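Local coordinates for protein glucoamylase (Thermoanaerobacterium thermosaccharolyticum, PDB 1LF6) that hydrolyses terminal alpha-1,4-linked glucose residues from the non-reducing ends of starch-like chains, probably releasing beta-D-glucose, at residues 336-344 with 378-389; 40-51 with 304-314. All blocks are in the same frame, centred on the assembly; numbering follows the deposited sequence.

Contact 1 of 2, residues 336-344 with 378-389; sequences GYHLVWSRD and IPQNTWISGKPY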
loop_
_atom_site.group_PDB
_atom_site.type_symbol
_atom_site.label_atom_id
_atom_site.label_comp_id
_atom_site.label_asym_id
_atom_site.label_seq_id
_atom_site.Cartn_x
_atom_site.Cartn_y
_atom_site.Cartn_z
ATOM N N GLY A 336 -7.541 -5.971 3.232
ATOM C CA GLY A 336 -7.868 -4.885 4.138
ATOM C C GLY A 336 -7.379 -3.537 3.642
ATOM O O GLY A 336 -8.139 -2.570 3.621
ATOM N N TYR A 337 -6.112 -3.465 3.243
ATOM C CA TYR A 337 -5.545 -2.215 2.744
ATOM C C TYR A 337 -5.872 -1.974 1.270
ATOM O O TYR A 337 -5.458 -0.969 0.692
ATOM C CB TYR A 337 -4.023 -2.193 2.949
ATOM C CG TYR A 337 -3.600 -1.943 4.380
ATOM C CD1 TYR A 337 -3.805 -2.906 5.368
ATOM C CD2 TYR A 337 -3.027 -0.726 4.756
ATOM C CE1 TYR A 337 -3.453 -2.663 6.693
ATOM C CE2 TYR A 337 -2.671 -0.474 6.078
ATOM C CZ TYR A 337 -2.889 -1.449 7.040
ATOM O OH TYR A 337 -2.550 -1.213 8.351
ATOM N N HIS A 338 -6.612 -2.898 0.662
ATOM C CA HIS A 338 -6.989 -2.751 -0.742
ATOM C C HIS A 338 -8.336 -2.049 -0.834
ATOM O O HIS A 338 -9.088 -2.244 -1.787
ATOM C CB HIS A 338 -7.064 -4.112 -1.437
ATOM C CG HIS A 338 -5.753 -4.830 -1.491
ATOM N ND1 HIS A 338 -5.182 -5.423 -0.385
ATOM C CD2 HIS A 338 -4.884 -5.024 -2.511
ATOM C CE1 HIS A 338 -4.018 -5.954 -0.721
ATOM N NE2 HIS A 338 -3.814 -5.725 -2.006
ATOM N N LEU A 339 -8.629 -1.235 0.173
ATOM C CA LEU A 339 -9.870 -0.483 0.219
ATOM C C LEU A 339 -9.541 0.985 0.012
ATOM O O LEU A 339 -8.375 1.377 0.054
ATOM C CB LEU A 339 -10.564 -0.686 1.570
ATOM C CG LEU A 339 -11.029 -2.119 1.839
ATOM C CD1 LEU A 339 -11.478 -2.269 3.288
ATOM C CD2 LEU A 339 -12.161 -2.460 0.882
ATOM N N VAL A 340 -10.571 1.791 -0.217
ATOM C CA VAL A 340 -10.388 3.217 -0.439
ATOM C C VAL A 340 -10.859 3.997 0.775
ATOM O O VAL A 340 -12.016 3.890 1.181
ATOM C CB VAL A 340 -11.194 3.707 -1.682
ATOM C CG1 VAL A 340 -10.925 5.192 -1.931
ATOM C CG2 VAL A 340 -10.821 2.889 -2.912
ATOM N N TRP A 341 -9.948 4.761 1.363
ATOM C CA TRP A 341 -10.262 5.603 2.516
ATOM C C TRP A 341 -10.179 7.050 2.062
ATOM O O TRP A 341 -9.194 7.470 1.449
ATOM C CB TRP A 341 -9.249 5.405 3.644
ATOM C CG TRP A 341 -9.515 4.254 4.567
ATOM C CD1 TRP A 341 -10.199 4.290 5.754
ATOM C CD2 TRP A 341 -9.023 2.916 4.428
ATOM N NE1 TRP A 341 -10.149 3.059 6.367
ATOM C CE2 TRP A 341 -9.435 2.197 5.577
ATOM C CE3 TRP A 341 -8.266 2.254 3.447
ATOM C CZ2 TRP A 341 -9.116 0.846 5.771
ATOM C CZ3 TRP A 341 -7.948 0.912 3.640
ATOM C CH2 TRP A 341 -8.374 0.222 4.798
ATOM N N SER A 342 -11.220 7.807 2.368
ATOM C CA SER A 342 -11.273 9.210 2.025
ATOM C C SER A 342 -10.031 9.937 2.556
ATOM O O SER A 342 -9.454 10.792 1.869
ATOM C CB SER A 342 -12.541 9.821 2.624
ATOM O OG SER A 342 -12.520 11.230 2.567
ATOM N N ARG A 343 -9.624 9.583 3.775
ATOM C CA ARG A 343 -8.465 10.204 4.412
ATOM C C ARG A 343 -7.198 9.948 3.601
ATOM O O ARG A 343 -6.533 10.889 3.166
ATOM C CB ARG A 343 -8.309 9.676 5.852
ATOM C CG ARG A 343 -7.030 10.120 6.569
ATOM C CD ARG A 343 -6.971 9.591 8.005
ATOM N NE ARG A 343 -7.434 8.204 8.091
ATOM C CZ ARG A 343 -8.633 7.840 8.533
ATOM N NH1 ARG A 343 -9.500 8.755 8.946
ATOM N NH2 ARG A 343 -8.969 6.562 8.546
ATOM N N ASP A 344 -6.874 8.681 3.384
ATOM C CA ASP A 344 -5.679 8.344 2.619
ATOM C C ASP A 344 -5.718 8.947 1.217
ATOM O O ASP A 344 -4.725 9.488 0.742
ATOM C CB ASP A 344 -5.508 6.821 2.537
ATOM C CG ASP A 344 -5.283 6.189 3.905
ATOM O OD1 ASP A 344 -4.316 5.415 4.063
ATOM O OD2 ASP A 344 -6.075 6.479 4.821
ATOM N N ILE A 378 -19.693 9.975 3.361
ATOM C CA ILE A 378 -18.516 9.139 3.142
ATOM C C ILE A 378 -18.453 8.000 4.159
ATOM O O ILE A 378 -18.270 8.234 5.355
ATOM C CB ILE A 378 -17.204 9.957 3.266
ATOM C CG1 ILE A 378 -17.156 11.055 2.189
ATOM C CG2 ILE A 378 -15.992 9.025 3.133
ATOM C CD1 ILE A 378 -17.078 10.524 0.770
ATOM N N PRO A 379 -18.610 6.750 3.701
ATOM C CA PRO A 379 -18.543 5.631 4.655
ATOM C C PRO A 379 -17.101 5.424 5.137
ATOM O O PRO A 379 -16.164 5.903 4.494
ATOM C CB PRO A 379 -19.086 4.449 3.847
ATOM C CG PRO A 379 -18.729 4.805 2.435
ATOM C CD PRO A 379 -18.980 6.292 2.352
ATOM N N GLN A 380 -16.926 4.736 6.268
ATOM C CA GLN A 380 -15.595 4.499 6.825
ATOM C C GLN A 380 -14.600 4.253 5.698
ATOM O O GLN A 380 -13.543 4.872 5.645
ATOM C CB GLN A 380 -15.597 3.304 7.785
ATOM C CG GLN A 380 -14.227 3.032 8.406
ATOM C CD GLN A 380 -14.273 2.062 9.581
ATOM O OE1 GLN A 380 -13.254 1.675 10.112
ATOM N NE2 GLN A 380 -15.449 1.673 9.981
ATOM N N ASN A 381 -14.963 3.344 4.799
ATOM C CA ASN A 381 -14.152 3.025 3.638
ATOM C C ASN A 381 -15.039 2.315 2.623
ATOM O O ASN A 381 -16.157 1.909 2.942
ATOM C CB ASN A 381 -12.934 2.163 4.022
ATOM C CG ASN A 381 -13.310 0.925 4.822
ATOM O OD1 ASN A 381 -12.517 0.426 5.620
ATOM N ND2 ASN A 381 -14.509 0.419 4.603
ATOM N N THR A 382 -14.549 2.185 1.398
ATOM C CA THR A 382 -15.318 1.533 0.347
ATOM C C THR A 382 -14.429 0.638 -0.498
ATOM O O THR A 382 -13.204 0.786 -0.500
ATOM C CB THR A 382 -15.932 2.562 -0.616
ATOM O OG1 THR A 382 -14.879 3.354 -1.173
ATOM C CG2 THR A 382 -16.919 3.469 0.096
ATOM N N TRP A 383 -15.054 -0.287 -1.219
ATOM C CA TRP A 383 -14.313 -1.147 -2.127
ATOM C C TRP A 383 -13.993 -0.201 -3.276
ATOM O O TRP A 383 -14.593 0.871 -3.380
ATOM C CB TRP A 383 -15.192 -2.278 -2.655
ATOM C CG TRP A 383 -15.716 -3.180 -1.605
ATOM C CD1 TRP A 383 -16.848 -3.006 -0.865
ATOM C CD2 TRP A 383 -15.141 -4.418 -1.181
ATOM N NE1 TRP A 383 -17.019 -4.066 -0.006
ATOM C CE2 TRP A 383 -15.984 -4.947 -0.179
ATOM C CE3 TRP A 383 -13.993 -5.132 -1.551
ATOM C CZ2 TRP A 383 -15.717 -6.164 0.460
ATOM C CZ3 TRP A 383 -13.726 -6.340 -0.917
ATOM C CH2 TRP A 383 -14.589 -6.845 0.080
ATOM N N ILE A 384 -13.065 -0.584 -4.139
ATOM C CA ILE A 384 -12.720 0.280 -5.258
ATOM C C ILE A 384 -13.931 0.555 -6.154
ATOM O O ILE A 384 -13.973 1.564 -6.854
ATOM C CB ILE A 384 -11.569 -0.321 -6.091
ATOM C CG1 ILE A 384 -11.882 -1.768 -6.475
ATOM C CG2 ILE A 384 -10.279 -0.260 -5.285
ATOM C CD1 ILE A 384 -10.778 -2.430 -7.286
ATOM N N SER A 385 -14.919 -0.338 -6.111
ATOM C CA SER A 385 -16.132 -0.182 -6.907
ATOM C C SER A 385 -16.927 1.027 -6.421
ATOM O O SER A 385 -17.760 1.572 -7.148
ATOM C CB SER A 385 -17.011 -1.428 -6.783
ATOM O OG SER A 385 -17.506 -1.551 -5.459
ATOM N N GLY A 386 -16.668 1.433 -5.181
ATOM C CA GLY A 386 -17.373 2.560 -4.604
ATOM C C GLY A 386 -18.390 2.104 -3.569
ATOM O O GLY A 386 -18.968 2.923 -2.854
ATOM N N LYS A 387 -18.612 0.796 -3.482
ATOM C CA LYS A 387 -19.563 0.252 -2.519
ATOM C C LYS A 387 -19.014 0.348 -1.099
ATOM O O LYS A 387 -17.837 0.084 -0.858
ATOM C CB LYS A 387 -19.884 -1.214 -2.840
ATOM C CG LYS A 387 -20.799 -1.871 -1.812
ATOM C CD LYS A 387 -21.329 -3.218 -2.288
ATOM C CE LYS A 387 -20.224 -4.247 -2.442
ATOM N NZ LYS A 387 -20.765 -5.564 -2.888
ATOM N N PRO A 388 -19.862 0.739 -0.139
ATOM C CA PRO A 388 -19.383 0.844 1.240
ATOM C C PRO A 388 -18.963 -0.495 1.834
ATOM O O PRO A 388 -19.563 -1.533 1.549
ATOM C CB PRO A 388 -20.569 1.479 1.973
ATOM C CG PRO A 388 -21.755 1.046 1.158
ATOM C CD PRO A 388 -21.256 1.202 -0.253
ATOM N N TYR A 389 -17.913 -0.461 2.650
ATOM C CA TYR A 389 -17.394 -1.654 3.310
ATOM C C TYR A 389 -17.699 -1.516 4.797
ATOM O O TYR A 389 -18.755 -1.946 5.251
ATOM C CB TYR A 389 -15.884 -1.770 3.075
ATOM C CG TYR A 389 -15.243 -2.983 3.710
ATOM C CD1 TYR A 389 -14.661 -2.910 4.977
ATOM C CD2 TYR A 389 -15.228 -4.209 3.051
ATOM C CE1 TYR A 389 -14.080 -4.035 5.570
ATOM C CE2 TYR A 389 -14.654 -5.339 3.633
ATOM C CZ TYR A 389 -14.083 -5.246 4.892
ATOM O OH TYR A 389 -13.529 -6.363 5.477
HETATM O O HOH W 1 -11.812 -2.600 -3.113
HETATM O O HOH W 2 -13.892 5.838 0.239
HETATM O O HOH W 3 -13.879 6.572 3.019
#
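Val340 and Thr382 form a single antiparallel bridge between the loop that leads into helix 342-355 and the irregular segment 378-389: Val340 N donates to Thr382 O at 2.8 Å, nearly straight, and Thr382 N returns a bond to Val340 O at 3.1 Å. Three waters extend this pairing: one joins His338 O to Ile384 N, the second Val340 O to Thr382 OG1, the third Ser342 N to Pro379 O. Leu339 splits its methyls between two aromatic rings, CD1 lying over one face of the Tyr389 ring, 3.8 Å from the centroid, and CD2 over a face of Trp383. Val340 CG2 meets Ile384 CG2 at 4.0 Å. In the (alpha/alpha) barrel of glycosyl hydrolase family 15, this bridge lies beside the probable catalytic site. There Asn381 CB sits 3.7 Å from the centroid of the five-membered ring of Trp341, 8° off its normal. With CG anti to the carbonyl carbon (chi1 -85°), the indole of Trp341 lies alongside Asn381, ring and amide planes 80° apart, and Trp341 NE1 hydrogen-bonds to Glu438, the probable proton donor. Replacing Trp341 by an alanine would remove the indole, and is likely to leave Asn381 CB without its aromatic cover and the Glu438 carboxylate without this N-H. Ser342 CB packs on Ile378 CG2.

Contact 2 of 2, residues 40-51 with 304-314; sequences VGTANNYVSKVW and ILKASEDKTNK
Lys311 drives its extended side chain into the 40-51 loop, where NZ donates to Thr42 OG1 at 2.6 Å, tip to tip, to Ala43 O at 2.8 Å and to Ser48 O at 2.6 Å; a fourth, weak bond goes to Asn45 O. The ammonium is thus encircled by oxygens of the loop, which probably stabilise its charge. The aliphatic part of the lysine runs past Trp51 in the opposite direction, CG lying 3.5 Å from Trp51 CZ2. The indole NE1 makes a weak bond to Ala307 O, at the ring edge. Thr42 OG1, anti to the backbone N (chi1 -171°), accepts from Lys311 NZ and itself donates to Val50 O, while Thr42 CG2 packs on Ala307 CB. This contact joins the two domains of the enzyme: the loop between edge strand 39-42 and strand 51-55 of the N-terminal beta domain closes on the chain that leaves helix 296-306 of the catalytic (alpha/alpha) barrel. Tyr46, midway along the loop, donates from OH to Glu309 OE1 at 2.7 Å on the syn side of the carboxylate, 28° out of its plane. Lys314 crosses one face of the tyrosine: CE stands 3.6 Å from the ring centroid, and NZ adds a cation-pi contact at 4.2 Å. Farther out, Lys49 NZ hydrogen-bonds to Tyr46 O within the loop, nearly in line with its C=O, while Arg363 forms a salt bridge with Glu309 OE2 and helps to position that carboxylate. Two waters on Lys306 NZ lead on weakly to Asn44 OD1 and Tyr46 OH; Asn44 ND2 is held by Glu279 O.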
loop_
_atom_site.group_PDB
_atom_site.type_symbol
_atom_site.label_atom_id
_atom_site.label_comp_id
_atom_site.label_asym_id
_atom_site.label_seq_id
_atom_site.Cartn_x
_atom_site.Cartn_y
_atom_site.Cartn_z
ATOM N N VAL A 40 6.925 -2.666 -6.294
ATOM C CA VAL A 40 5.564 -2.811 -6.776
ATOM C C VAL A 40 5.528 -2.171 -8.156
ATOM O O VAL A 40 6.280 -1.236 -8.424
ATOM C CB VAL A 40 4.537 -2.110 -5.850
ATOM C CG1 VAL A 40 4.621 -2.697 -4.448
ATOM C CG2 VAL A 40 4.788 -0.602 -5.822
ATOM N N GLY A 41 4.673 -2.676 -9.041
ATOM C CA GLY A 41 4.616 -2.095 -10.368
ATOM C C GLY A 41 3.404 -2.447 -11.200
ATOM O O GLY A 41 2.615 -3.322 -10.858
ATOM N N THR A 42 3.275 -1.742 -12.314
ATOM C CA THR A 42 2.183 -1.938 -13.249
ATOM C C THR A 42 2.488 -1.011 -14.417
ATOM O O THR A 42 3.241 -0.046 -14.265
ATOM C CB THR A 42 0.825 -1.550 -12.616
ATOM O OG1 THR A 42 -0.243 -1.943 -13.485
ATOM C CG2 THR A 42 0.755 -0.050 -12.374
ATOM N N ALA A 43 1.932 -1.307 -15.585
ATOM C CA ALA A 43 2.169 -0.455 -16.740
ATOM C C ALA A 43 1.476 0.868 -16.460
ATOM O O ALA A 43 0.419 0.901 -15.824
ATOM C CB ALA A 43 1.596 -1.096 -18.004
ATOM N N ASN A 44 2.076 1.956 -16.925
ATOM C CA ASN A 44 1.508 3.282 -16.719
ATOM C C ASN A 44 0.439 3.609 -17.771
ATOM O O ASN A 44 0.548 4.576 -18.525
ATOM C CB ASN A 44 2.634 4.330 -16.714
ATOM C CG ASN A 44 2.118 5.757 -16.647
ATOM O OD1 ASN A 44 1.120 6.047 -15.993
ATOM N ND2 ASN A 44 2.815 6.662 -17.320
ATOM N N ASN A 45 -0.585 2.763 -17.823
ATOM C CA ASN A 45 -1.713 2.944 -18.732
ATOM C C ASN A 45 -2.884 2.129 -18.197
ATOM O O ASN A 45 -2.704 1.295 -17.310
ATOM C CB ASN A 45 -1.365 2.516 -20.174
ATOM C CG ASN A 45 -1.050 1.030 -20.308
ATOM O OD1 ASN A 45 0.087 0.650 -20.574
ATOM N ND2 ASN A 45 -2.061 0.188 -20.145
ATOM N N TYR A 46 -4.077 2.368 -18.729
ATOM C CA TYR A 46 -5.266 1.661 -18.265
ATOM C C TYR A 46 -5.575 0.360 -18.995
ATOM O O TYR A 46 -6.430 -0.414 -18.562
ATOM C CB TYR A 46 -6.479 2.597 -18.323
ATOM C CG TYR A 46 -6.358 3.778 -17.381
ATOM C CD1 TYR A 46 -6.030 5.050 -17.855
ATOM C CD2 TYR A 46 -6.529 3.611 -16.008
ATOM C CE1 TYR A 46 -5.874 6.127 -16.976
ATOM C CE2 TYR A 46 -6.375 4.674 -15.125
ATOM C CZ TYR A 46 -6.049 5.926 -15.610
ATOM O OH TYR A 46 -5.903 6.973 -14.727
ATOM N N VAL A 47 -4.863 0.109 -20.089
ATOM C CA VAL A 47 -5.065 -1.101 -20.875
ATOM C C VAL A 47 -4.544 -2.345 -20.156
ATOM O O VAL A 47 -5.280 -3.315 -19.971
ATOM C CB VAL A 47 -4.361 -0.994 -22.249
ATOM C CG1 VAL A 47 -4.683 -2.220 -23.095
ATOM C CG2 VAL A 47 -4.797 0.283 -22.963
ATOM N N SER A 48 -3.276 -2.313 -19.755
ATOM C CA SER A 48 -2.658 -3.443 -19.065
ATOM C C SER A 48 -3.111 -3.476 -17.610
ATOM O O SER A 48 -2.537 -2.796 -16.757
ATOM C CB SER A 48 -1.134 -3.328 -19.131
ATOM O OG SER A 48 -0.513 -4.445 -18.509
ATOM N N LYS A 49 -4.142 -4.273 -17.336
ATOM C CA LYS A 49 -4.692 -4.382 -15.994
ATOM C C LYS A 49 -4.044 -5.476 -15.150
ATOM O O LYS A 49 -4.707 -6.408 -14.700
ATOM C CB LYS A 49 -6.206 -4.601 -16.069
ATOM C CG LYS A 49 -6.956 -3.525 -16.854
ATOM C CD LYS A 49 -8.455 -3.613 -16.593
ATOM C CE LYS A 49 -9.265 -2.834 -17.617
ATOM N NZ LYS A 49 -8.732 -1.486 -17.920
ATOM N N VAL A 50 -2.738 -5.345 -14.941
ATOM C CA VAL A 50 -1.964 -6.288 -14.142
ATOM C C VAL A 50 -1.004 -5.527 -13.229
ATOM O O VAL A 50 -0.289 -4.631 -13.678
ATOM C CB VAL A 50 -1.120 -7.230 -15.038
ATOM C CG1 VAL A 50 -0.190 -8.081 -14.175
ATOM C CG2 VAL A 50 -2.038 -8.123 -15.868
ATOM N N TRP A 51 -0.989 -5.893 -11.952
ATOM C CA TRP A 51 -0.106 -5.273 -10.969
ATOM C C TRP A 51 0.721 -6.378 -10.336
ATOM O O TRP A 51 0.229 -7.487 -10.161
ATOM C CB TRP A 51 -0.902 -4.610 -9.843
ATOM C CG TRP A 51 -1.688 -3.395 -10.210
ATOM C CD1 TRP A 51 -1.360 -2.098 -9.945
ATOM C CD2 TRP A 51 -2.983 -3.368 -10.816
ATOM N NE1 TRP A 51 -2.379 -1.263 -10.336
ATOM C CE2 TRP A 51 -3.387 -2.016 -10.874
ATOM C CE3 TRP A 51 -3.844 -4.358 -11.314
ATOM C CZ2 TRP A 51 -4.621 -1.627 -11.409
ATOM C CZ3 TRP A 51 -5.068 -3.970 -11.845
ATOM C CH2 TRP A 51 -5.445 -2.615 -11.888
ATOM N N ILE A 304 4.705 5.011 -7.356
ATOM C CA ILE A 304 3.996 4.071 -6.501
ATOM C C ILE A 304 2.557 4.546 -6.316
ATOM O O ILE A 304 1.623 3.752 -6.421
ATOM C CB ILE A 304 4.685 3.931 -5.117
ATOM C CG1 ILE A 304 6.002 3.174 -5.272
ATOM C CG2 ILE A 304 3.761 3.210 -4.131
ATOM C CD1 ILE A 304 6.782 3.039 -3.982
ATOM N N LEU A 305 2.373 5.839 -6.060
ATOM C CA LEU A 305 1.027 6.381 -5.882
ATOM C C LEU A 305 0.263 6.232 -7.189
ATOM O O LEU A 305 -0.870 5.753 -7.218
ATOM C CB LEU A 305 1.088 7.861 -5.478
ATOM C CG LEU A 305 1.756 8.159 -4.131
ATOM C CD1 LEU A 305 1.686 9.651 -3.847
ATOM C CD2 LEU A 305 1.068 7.364 -3.012
ATOM N N LYS A 306 0.905 6.638 -8.278
ATOM C CA LYS A 306 0.307 6.554 -9.600
ATOM C C LYS A 306 -0.130 5.120 -9.891
ATOM O O LYS A 306 -1.179 4.887 -10.482
ATOM C CB LYS A 306 1.325 7.009 -10.646
ATOM C CG LYS A 306 0.791 8.038 -11.609
ATOM C CD LYS A 306 -0.287 7.460 -12.478
ATOM C CE LYS A 306 -0.929 8.523 -13.355
ATOM N NZ LYS A 306 -1.939 7.871 -14.217
ATOM N N ALA A 307 0.689 4.164 -9.466
ATOM C CA ALA A 307 0.411 2.748 -9.682
ATOM C C ALA A 307 -0.589 2.153 -8.688
ATOM O O ALA A 307 -0.890 0.959 -8.756
ATOM C CB ALA A 307 1.716 1.960 -9.630
ATOM N N SER A 308 -1.115 2.974 -7.781
ATOM C CA SER A 308 -2.062 2.480 -6.772
ATOM C C SER A 308 -3.527 2.762 -7.093
ATOM O O SER A 308 -4.406 2.593 -6.243
ATOM C CB SER A 308 -1.714 3.063 -5.398
ATOM O OG SER A 308 -0.440 2.611 -4.974
ATOM N N GLU A 309 -3.784 3.196 -8.322
ATOM C CA GLU A 309 -5.143 3.487 -8.761
ATOM C C GLU A 309 -5.718 2.273 -9.485
ATOM O O GLU A 309 -4.997 1.585 -10.203
ATOM C CB GLU A 309 -5.145 4.685 -9.721
ATOM C CG GLU A 309 -6.493 4.985 -10.372
ATOM C CD GLU A 309 -6.423 6.100 -11.409
ATOM O OE1 GLU A 309 -5.490 6.083 -12.239
ATOM O OE2 GLU A 309 -7.306 6.981 -11.403
ATOM N N ASP A 310 -7.003 1.991 -9.291
ATOM C CA ASP A 310 -7.598 0.882 -10.016
ATOM C C ASP A 310 -7.697 1.392 -11.447
ATOM O O ASP A 310 -7.814 2.599 -11.673
ATOM C CB ASP A 310 -8.992 0.532 -9.491
ATOM C CG ASP A 310 -9.595 -0.678 -10.213
ATOM O OD1 ASP A 310 -8.935 -1.740 -10.248
ATOM O OD2 ASP A 310 -10.717 -0.561 -10.745
ATOM N N LYS A 311 -7.639 0.488 -12.418
ATOM C CA LYS A 311 -7.698 0.912 -13.808
ATOM C C LYS A 311 -9.098 0.869 -14.412
ATOM O O LYS A 311 -9.294 1.254 -15.564
ATOM C CB LYS A 311 -6.708 0.089 -14.630
ATOM C CG LYS A 311 -5.271 0.334 -14.185
ATOM C CD LYS A 311 -4.248 -0.476 -14.960
ATOM C CE LYS A 311 -2.836 -0.104 -14.508
ATOM N NZ LYS A 311 -1.756 -0.763 -15.286
ATOM N N THR A 312 -10.071 0.420 -13.624
ATOM C CA THR A 312 -11.452 0.354 -14.082
ATOM C C THR A 312 -12.239 1.442 -13.350
ATOM O O THR A 312 -12.958 2.225 -13.965
ATOM C CB THR A 312 -12.063 -1.027 -13.798
ATOM O OG1 THR A 312 -11.227 -2.038 -14.371
ATOM C CG2 THR A 312 -13.461 -1.133 -14.410
ATOM N N ASN A 313 -12.096 1.484 -12.028
ATOM C CA ASN A 313 -12.756 2.508 -11.222
ATOM C C ASN A 313 -11.698 3.575 -10.982
ATOM O O ASN A 313 -11.011 3.565 -9.957
ATOM C CB ASN A 313 -13.231 1.928 -9.885
ATOM C CG ASN A 313 -14.595 1.270 -9.985
ATOM O OD1 ASN A 313 -15.622 1.948 -10.042
ATOM N ND2 ASN A 313 -14.611 -0.054 -10.016
ATOM N N LYS A 314 -11.553 4.481 -11.946
ATOM C CA LYS A 314 -10.555 5.539 -11.850
ATOM C C LYS A 314 -10.788 6.455 -10.656
ATOM O O LYS A 314 -11.922 6.783 -10.319
ATOM C CB LYS A 314 -10.529 6.353 -13.147
ATOM C CG LYS A 314 -10.139 5.539 -14.378
ATOM C CD LYS A 314 -10.092 6.406 -15.623
ATOM C CE LYS A 314 -9.726 5.586 -16.850
ATOM N NZ LYS A 314 -9.750 6.412 -18.089
HETATM O O HOH W 4 -0.621 8.866 -16.880
HETATM O O HOH W 5 -3.628 9.146 -15.781
HETATM O O HOH W 6 -2.641 2.005 -11.194
#

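Overall arrangement
From the N terminus, strand 39-42 and the loop after it supply the first half of contact 2. The chain then builds the rest of the beta domain, passes through helices 254-266 and 269-284 and returns by helix 296-306, so that contact 2 closes a span of 252 residues and ties the two domains together. Contact 1 opens only afterwards, and the two are in series, neither nested nor crossed. It closes a much shorter span, 33 residues made mostly of helices 342-355 and 358-375, wholly within the catalytic barrel. The centres of contact 1 and contact 2 lie about 17 Å apart. They nevertheless touch: Ile384 packs against Asn313 and Asp310, and Ser385 against Asn313, bringing the interdomain junction against the loop beside the active site.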